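Local coordinates for butyrophilin subfamily 1 member A1 (Bos taurus, PDB 4HH8), which probably serves in the secretion of milk-fat droplets and restrains the proliferation of activated T cells, seen here as its extracellular part of two immunoglobulin-like domains, at residues A[147-152]-A[189-194]; A[105-110]-A[120-125]. The protein carries 1 engineered substitution. One frame throughout, in Å; residues are numbered along the deposited sequence.

Contact 1 of 2, residues A[147-152]-A[189-194]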
loop_
_atom_site.group_PDB
_atom_site.type_symbol
_atom_site.label_atom_id
_atom_site.label_comp_id
_atom_site.label_asym_id
_atom_site.label_seq_id
_atom_site.Cartn_x
_atom_site.Cartn_y
_atom_site.Cartn_z
ATOM N N GLN A 147 -23.126 -9.851 -22.281
ATOM C CA GLN A 147 -22.296 -8.824 -21.648
ATOM C C GLN A 147 -22.082 -9.199 -20.194
ATOM O O GLN A 147 -23.047 -9.433 -19.460
ATOM C CB GLN A 147 -22.976 -7.449 -21.686
ATOM C CG GLN A 147 -23.568 -7.022 -23.031
ATOM C CD GLN A 147 -24.745 -6.042 -22.889
ATOM O OE1 GLN A 147 -25.542 -6.120 -21.937
ATOM N NE2 GLN A 147 -24.864 -5.127 -23.849
ATOM N N LEU A 148 -20.831 -9.268 -19.768
ATOM C CA LEU A 148 -20.539 -9.548 -18.374
ATOM C C LEU A 148 -19.958 -8.311 -17.719
ATOM O O LEU A 148 -19.149 -7.610 -18.329
ATOM C CB LEU A 148 -19.554 -10.706 -18.233
ATOM C CG LEU A 148 -19.866 -12.053 -18.905
ATOM C CD1 LEU A 148 -18.715 -13.004 -18.647
ATOM C CD2 LEU A 148 -21.217 -12.721 -18.395
ATOM N N GLU A 149 -20.333 -8.066 -16.468
ATOM C CA GLU A 149 -19.715 -7.013 -15.713
ATOM C C GLU A 149 -19.152 -7.544 -14.438
ATOM O O GLU A 149 -19.860 -8.130 -13.662
ATOM C CB GLU A 149 -20.682 -5.878 -15.409
ATOM C CG GLU A 149 -19.951 -4.740 -14.717
ATOM C CD GLU A 149 -20.845 -3.588 -14.291
ATOM O OE1 GLU A 149 -21.727 -3.768 -13.414
ATOM O OE2 GLU A 149 -20.632 -2.482 -14.835
ATOM N N CYS A 150 -17.861 -7.331 -14.216
ATOM C CA CYS A 150 -17.209 -7.827 -13.006
ATOM C C CYS A 150 -16.912 -6.654 -12.097
ATOM O O CYS A 150 -16.374 -5.612 -12.513
ATOM C CB CYS A 150 -15.929 -8.594 -13.340
ATOM S SG CYS A 150 -15.001 -9.239 -11.932
ATOM N N THR A 151 -17.221 -6.852 -10.838
ATOM C CA THR A 151 -17.282 -5.769 -9.887
ATOM C C THR A 151 -16.571 -6.176 -8.591
ATOM O O THR A 151 -16.612 -7.322 -8.212
ATOM C CB THR A 151 -18.767 -5.448 -9.726
ATOM O OG1 THR A 151 -19.107 -4.323 -10.576
ATOM C CG2 THR A 151 -19.118 -5.221 -8.325
ATOM N N SER A 152 -15.831 -5.260 -7.966
ATOM C CA SER A 152 -15.243 -5.527 -6.680
ATOM C C SER A 152 -14.892 -4.183 -6.072
ATOM O O SER A 152 -14.663 -3.203 -6.786
ATOM C CB SER A 152 -14.026 -6.453 -6.787
ATOM O OG SER A 152 -13.372 -6.646 -5.529
ATOM N N ARG A 189 -14.801 -1.781 -11.872
ATOM C CA ARG A 189 -15.834 -2.348 -12.723
ATOM C C ARG A 189 -15.188 -2.717 -14.072
ATOM O O ARG A 189 -14.495 -1.919 -14.662
ATOM C CB ARG A 189 -16.932 -1.308 -12.970
ATOM C CG ARG A 189 -17.978 -1.218 -11.891
ATOM C CD ARG A 189 -19.319 -0.690 -12.490
ATOM N NE ARG A 189 -20.079 0.109 -11.519
ATOM C CZ ARG A 189 -21.031 0.999 -11.834
ATOM N NH1 ARG A 189 -21.376 1.210 -13.110
ATOM N NH2 ARG A 189 -21.643 1.692 -10.870
ATOM N N ALA A 190 -15.439 -3.904 -14.582
ATOM C CA ALA A 190 -14.968 -4.213 -15.910
ATOM C C ALA A 190 -16.003 -4.997 -16.687
ATOM O O ALA A 190 -16.639 -5.879 -16.139
ATOM C CB ALA A 190 -13.678 -4.978 -15.824
ATOM N N SER A 191 -16.115 -4.698 -17.974
ATOM C CA SER A 191 -17.094 -5.315 -18.849
ATOM C C SER A 191 -16.469 -5.961 -20.029
ATOM O O SER A 191 -15.481 -5.459 -20.553
ATOM C CB SER A 191 -18.093 -4.303 -19.380
ATOM O OG SER A 191 -19.054 -4.135 -18.364
ATOM N N VAL A 192 -17.094 -7.039 -20.479
ATOM C CA VAL A 192 -16.607 -7.776 -21.601
ATOM C C VAL A 192 -17.858 -8.220 -22.390
ATOM O O VAL A 192 -18.965 -8.334 -21.827
ATOM C CB VAL A 192 -15.708 -8.899 -21.047
ATOM C CG1 VAL A 192 -16.470 -10.188 -20.684
ATOM C CG2 VAL A 192 -14.498 -9.087 -21.822
ATOM N N ILE A 193 -17.717 -8.405 -23.690
ATOM C CA ILE A 193 -18.807 -8.991 -24.476
ATOM C C ILE A 193 -18.352 -10.385 -24.927
ATOM O O ILE A 193 -17.325 -10.516 -25.570
ATOM C CB ILE A 193 -19.219 -8.074 -25.641
ATOM C CG1 ILE A 193 -19.773 -6.751 -25.074
ATOM C CG2 ILE A 193 -20.267 -8.760 -26.502
ATOM C CD1 ILE A 193 -20.073 -5.696 -26.106
ATOM N N ILE A 194 -19.082 -11.423 -24.517
ATOM C CA ILE A 194 -18.785 -12.797 -24.937
ATOM C C ILE A 194 -19.386 -13.070 -26.314
ATOM O O ILE A 194 -20.610 -13.001 -26.473
ATOM C CB ILE A 194 -19.322 -13.842 -23.923
ATOM C CG1 ILE A 194 -18.812 -13.556 -22.509
ATOM C CG2 ILE A 194 -18.977 -15.267 -24.377
ATOM C CD1 ILE A 194 -17.288 -13.500 -22.350
#
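The carbonyl oxygen of Leu148 is gripped by two hydrogen bonds and a CA-H...O contact. Val192 N gives the firm bond, 3.0 Å to Leu148 O and in the carbonyl plane. Ser191 OG, set beside its own backbone N, adds a weak one at 3.5 Å to Leu148 O. Ser191 CA closes in at 3.1 Å from Leu148 O. Leu148 N returns a bond to Val192 O, so the pair is doubly linked. Cys150 and Ala190 repeat the pattern: Cys150 N lies 2.7 Å from Ala190 O, almost along the C=O axis, with N-H...O close to straight at 171°. The strands are the antiparallel B and E strands of the second, membrane-proximal immunoglobulin-like domain, and Cys150 carries the disulfide to Cys204 that pins this sheet to the opposing one. On the inward face, shared by Leu148, Cys150, Ala190 and Val192, Leu148 CB meets Val192 CG1 at 4.0 Å. The Leu148 and Ile194 side chains cross obliquely, CD1 of Leu148 3.9 Å from CG1 of Ile194. Trp163 of the facing sheet packs against Leu148, Cys150 and Val192. The other face, where Ile193 also lies, is largely polar. Glu149, extended with CG anti to the backbone N (chi1 -175°), runs over Ser191 and lays OE2 3.2 Å from Arg189 CD. The guanidinium is turned 55° from the carboxylate, and Arg189 NH1 stays 4.1 Å from Glu149 OE2: opposite charges nearby, short of a salt bridge. An alanine for Glu149 would remove the carboxylate and CG with their contacts to Arg189 CD and Ser191 OG, and would probably leave the Arg189 chain less well placed. Thr151 OG1 flanks the same arginine, side by side with its CG.

Contact 2 of 2, residues A[105-110]-A[120-125]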
loop_
_atom_site.group_PDB
_atom_site.type_symbol
_atom_site.label_atom_id
_atom_site.label_comp_id
_atom_site.label_asym_id
_atom_site.label_seq_id
_atom_site.Cartn_x
_atom_site.Cartn_y
_atom_site.Cartn_z
ATOM N N ASP A 105 0.703 6.152 2.111
ATOM C CA ASP A 105 1.586 5.681 1.025
ATOM C C ASP A 105 2.508 6.790 0.538
ATOM O O ASP A 105 2.066 7.922 0.353
ATOM C CB ASP A 105 0.724 5.235 -0.153
ATOM C CG ASP A 105 1.501 4.441 -1.176
ATOM O OD1 ASP A 105 1.388 3.204 -1.177
ATOM O OD2 ASP A 105 2.227 5.046 -1.976
ATOM N N GLY A 106 3.783 6.464 0.340
ATOM C CA GLY A 106 4.732 7.418 -0.217
ATOM C C GLY A 106 6.119 7.349 0.392
ATOM O O GLY A 106 6.477 6.398 1.094
ATOM N N GLU A 107 6.882 8.396 0.143
ATOM C CA GLU A 107 8.290 8.490 0.527
ATOM C C GLU A 107 8.396 9.154 1.889
ATOM O O GLU A 107 7.763 10.190 2.147
ATOM C CB GLU A 107 9.037 9.347 -0.512
ATOM C CG GLU A 107 10.544 9.456 -0.273
ATOM C CD GLU A 107 11.223 10.516 -1.171
ATOM O OE1 GLU A 107 11.705 10.122 -2.268
ATOM O OE2 GLU A 107 11.248 11.733 -0.786
ATOM N N TYR A 108 9.212 8.581 2.754
ATOM C CA TYR A 108 9.495 9.197 4.044
ATOM C C TYR A 108 10.978 9.417 4.106
ATOM O O TYR A 108 11.738 8.701 3.444
ATOM C CB TYR A 108 9.079 8.267 5.188
ATOM C CG TYR A 108 7.598 8.119 5.321
ATOM C CD1 TYR A 108 6.902 8.764 6.368
ATOM C CD2 TYR A 108 6.862 7.366 4.399
ATOM C CE1 TYR A 108 5.522 8.631 6.505
ATOM C CE2 TYR A 108 5.463 7.245 4.508
ATOM C CZ TYR A 108 4.807 7.862 5.568
ATOM O OH TYR A 108 3.441 7.747 5.699
ATOM N N ARG A 109 11.401 10.386 4.905
ATOM C CA ARG A 109 12.807 10.575 5.156
ATOM C C ARG A 109 13.105 10.424 6.646
ATOM O O ARG A 109 12.377 10.945 7.487
ATOM C CB ARG A 109 13.263 11.937 4.617
ATOM C CG ARG A 109 13.162 12.052 3.082
ATOM C CD ARG A 109 14.079 13.171 2.589
ATOM N NE ARG A 109 14.069 13.385 1.134
ATOM C CZ ARG A 109 14.974 12.905 0.279
ATOM N NH1 ARG A 109 15.980 12.146 0.706
ATOM N NH2 ARG A 109 14.870 13.181 -1.022
ATOM N N CYS A 110 14.179 9.713 6.967
ATOM C CA CYS A 110 14.602 9.568 8.368
ATOM C C CYS A 110 15.881 10.326 8.611
ATOM O O CYS A 110 16.907 10.045 7.983
ATOM C CB CYS A 110 14.807 8.114 8.743
ATOM S SG CYS A 110 15.992 7.258 7.643
ATOM N N GLU A 120 20.787 11.568 6.717
ATOM C CA GLU A 120 19.446 11.072 6.422
ATOM C C GLU A 120 19.354 10.013 5.310
ATOM O O GLU A 120 20.287 9.803 4.508
ATOM C CB GLU A 120 18.492 12.230 6.137
ATOM C CG GLU A 120 18.849 12.976 4.879
ATOM C CD GLU A 120 17.879 14.079 4.593
ATOM O OE1 GLU A 120 17.985 15.144 5.237
ATOM O OE2 GLU A 120 17.017 13.883 3.716
ATOM N N ALA A 121 18.207 9.335 5.292
ATOM C CA ALA A 121 17.938 8.293 4.319
ATOM C C ALA A 121 16.475 8.328 3.990
ATOM O O ALA A 121 15.743 9.149 4.519
ATOM C CB ALA A 121 18.328 6.936 4.865
ATOM N N ILE A 122 16.061 7.418 3.123
ATOM C CA ILE A 122 14.737 7.402 2.537
ATOM C C ILE A 122 14.126 6.062 2.871
ATOM O O ILE A 122 14.807 5.051 2.781
ATOM C CB ILE A 122 14.841 7.589 0.994
ATOM C CG1 ILE A 122 15.236 9.034 0.680
ATOM C CG2 ILE A 122 13.543 7.216 0.252
ATOM C CD1 ILE A 122 15.677 9.279 -0.756
ATOM N N VAL A 123 12.870 6.060 3.311
ATOM C CA VAL A 123 12.078 4.827 3.435
ATOM C C VAL A 123 10.810 4.993 2.608
ATOM O O VAL A 123 10.151 6.055 2.646
ATOM C CB VAL A 123 11.657 4.537 4.896
ATOM C CG1 VAL A 123 11.208 3.053 5.078
ATOM C CG2 VAL A 123 12.760 4.842 5.848
ATOM N N HIS A 124 10.470 3.967 1.838
ATOM C CA HIS A 124 9.277 4.028 1.027
ATOM C C HIS A 124 8.278 3.182 1.743
ATOM O O HIS A 124 8.577 2.049 2.060
ATOM C CB HIS A 124 9.509 3.510 -0.402
ATOM C CG HIS A 124 10.499 4.321 -1.186
ATOM N ND1 HIS A 124 10.184 5.544 -1.755
ATOM C CD2 HIS A 124 11.801 4.084 -1.496
ATOM C CE1 HIS A 124 11.245 6.019 -2.388
ATOM N NE2 HIS A 124 12.243 5.155 -2.241
ATOM N N LEU A 125 7.122 3.760 2.072
ATOM C CA LEU A 125 5.989 2.967 2.528
ATOM C C LEU A 125 5.079 2.641 1.350
ATOM O O LEU A 125 4.667 3.520 0.615
ATOM C CB LEU A 125 5.201 3.717 3.600
ATOM C CG LEU A 125 4.058 2.871 4.156
ATOM C CD1 LEU A 125 4.584 1.562 4.743
ATOM C CD2 LEU A 125 3.274 3.661 5.173
#
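A beta hairpin, the F and G strands of the N-terminal V-set domain, supplies this contact. Its antiparallel backbones are joined by six hydrogen bonds, two in each of the pairs Gly106-Leu125, Tyr108-Val123 and Cys110-Ala121. Tyr108 N to Val123 O is the shortest at 2.7 Å, nearly along the C=O axis; the returning Val123 N instead sits above the carbonyl plane of Tyr108. On the core face Tyr108 and Leu125 lie side by side, ring atom CE2 of Tyr108 3.7 Å from Leu125 CB, with Val123 O at the ring edge in its plane. Tyr108 OH bonds to Asp104 O, a link across the turn before the strand that fits the tyrosine corner of immunoglobulin domains. Cys110, disulfide-bonded to Cys36, has SG between the backbone N and carbonyl carbon (chi1 56°), 3.6 Å from Ala121 CB. The other face mixes charged Glu107 and Arg109 with Ile122 and His124. Arg109, extended from CG to NE, runs alongside Ile122 and brings NH1 to 3.2 Å from Ile122 CD1. Its NH1 also makes a long salt bridge of 3.6 Å to Glu120 OE2, the carboxylate tilted 56° to the guanidinium. Glu107 OE2 makes a second long salt bridge, to Arg109 NE, but from well out of the guanidinium plane, so that charge alone acts. Ile122 CG2 rests over one face of the His124 ring, 3.4 Å above its plane and offset toward the rim. The arginine's charge probably offsets part of the repulsion between the two glutamates and favours their ionised form.

In the fold
Contact 2 comes first along the chain, in the N-terminal V-set domain, and closes before contact 1 opens in the second immunoglobulin-like domain. Their centres lie about 38 Å apart on opposite sides of the chain's centre, with nearest atoms about 18 Å apart and no touch. They share no sheet: strands 106-110 and 120-125 belong to the sheet that also holds strands 24-27 and 48-52, whereas 147-152 and 189-194 are the middle strands of the sheet edged by 135-140 and 175-180. Each contributes one cysteine to its own domain's disulfide between sheets, so each of the two extracellular domains has its sandwich fastened separately.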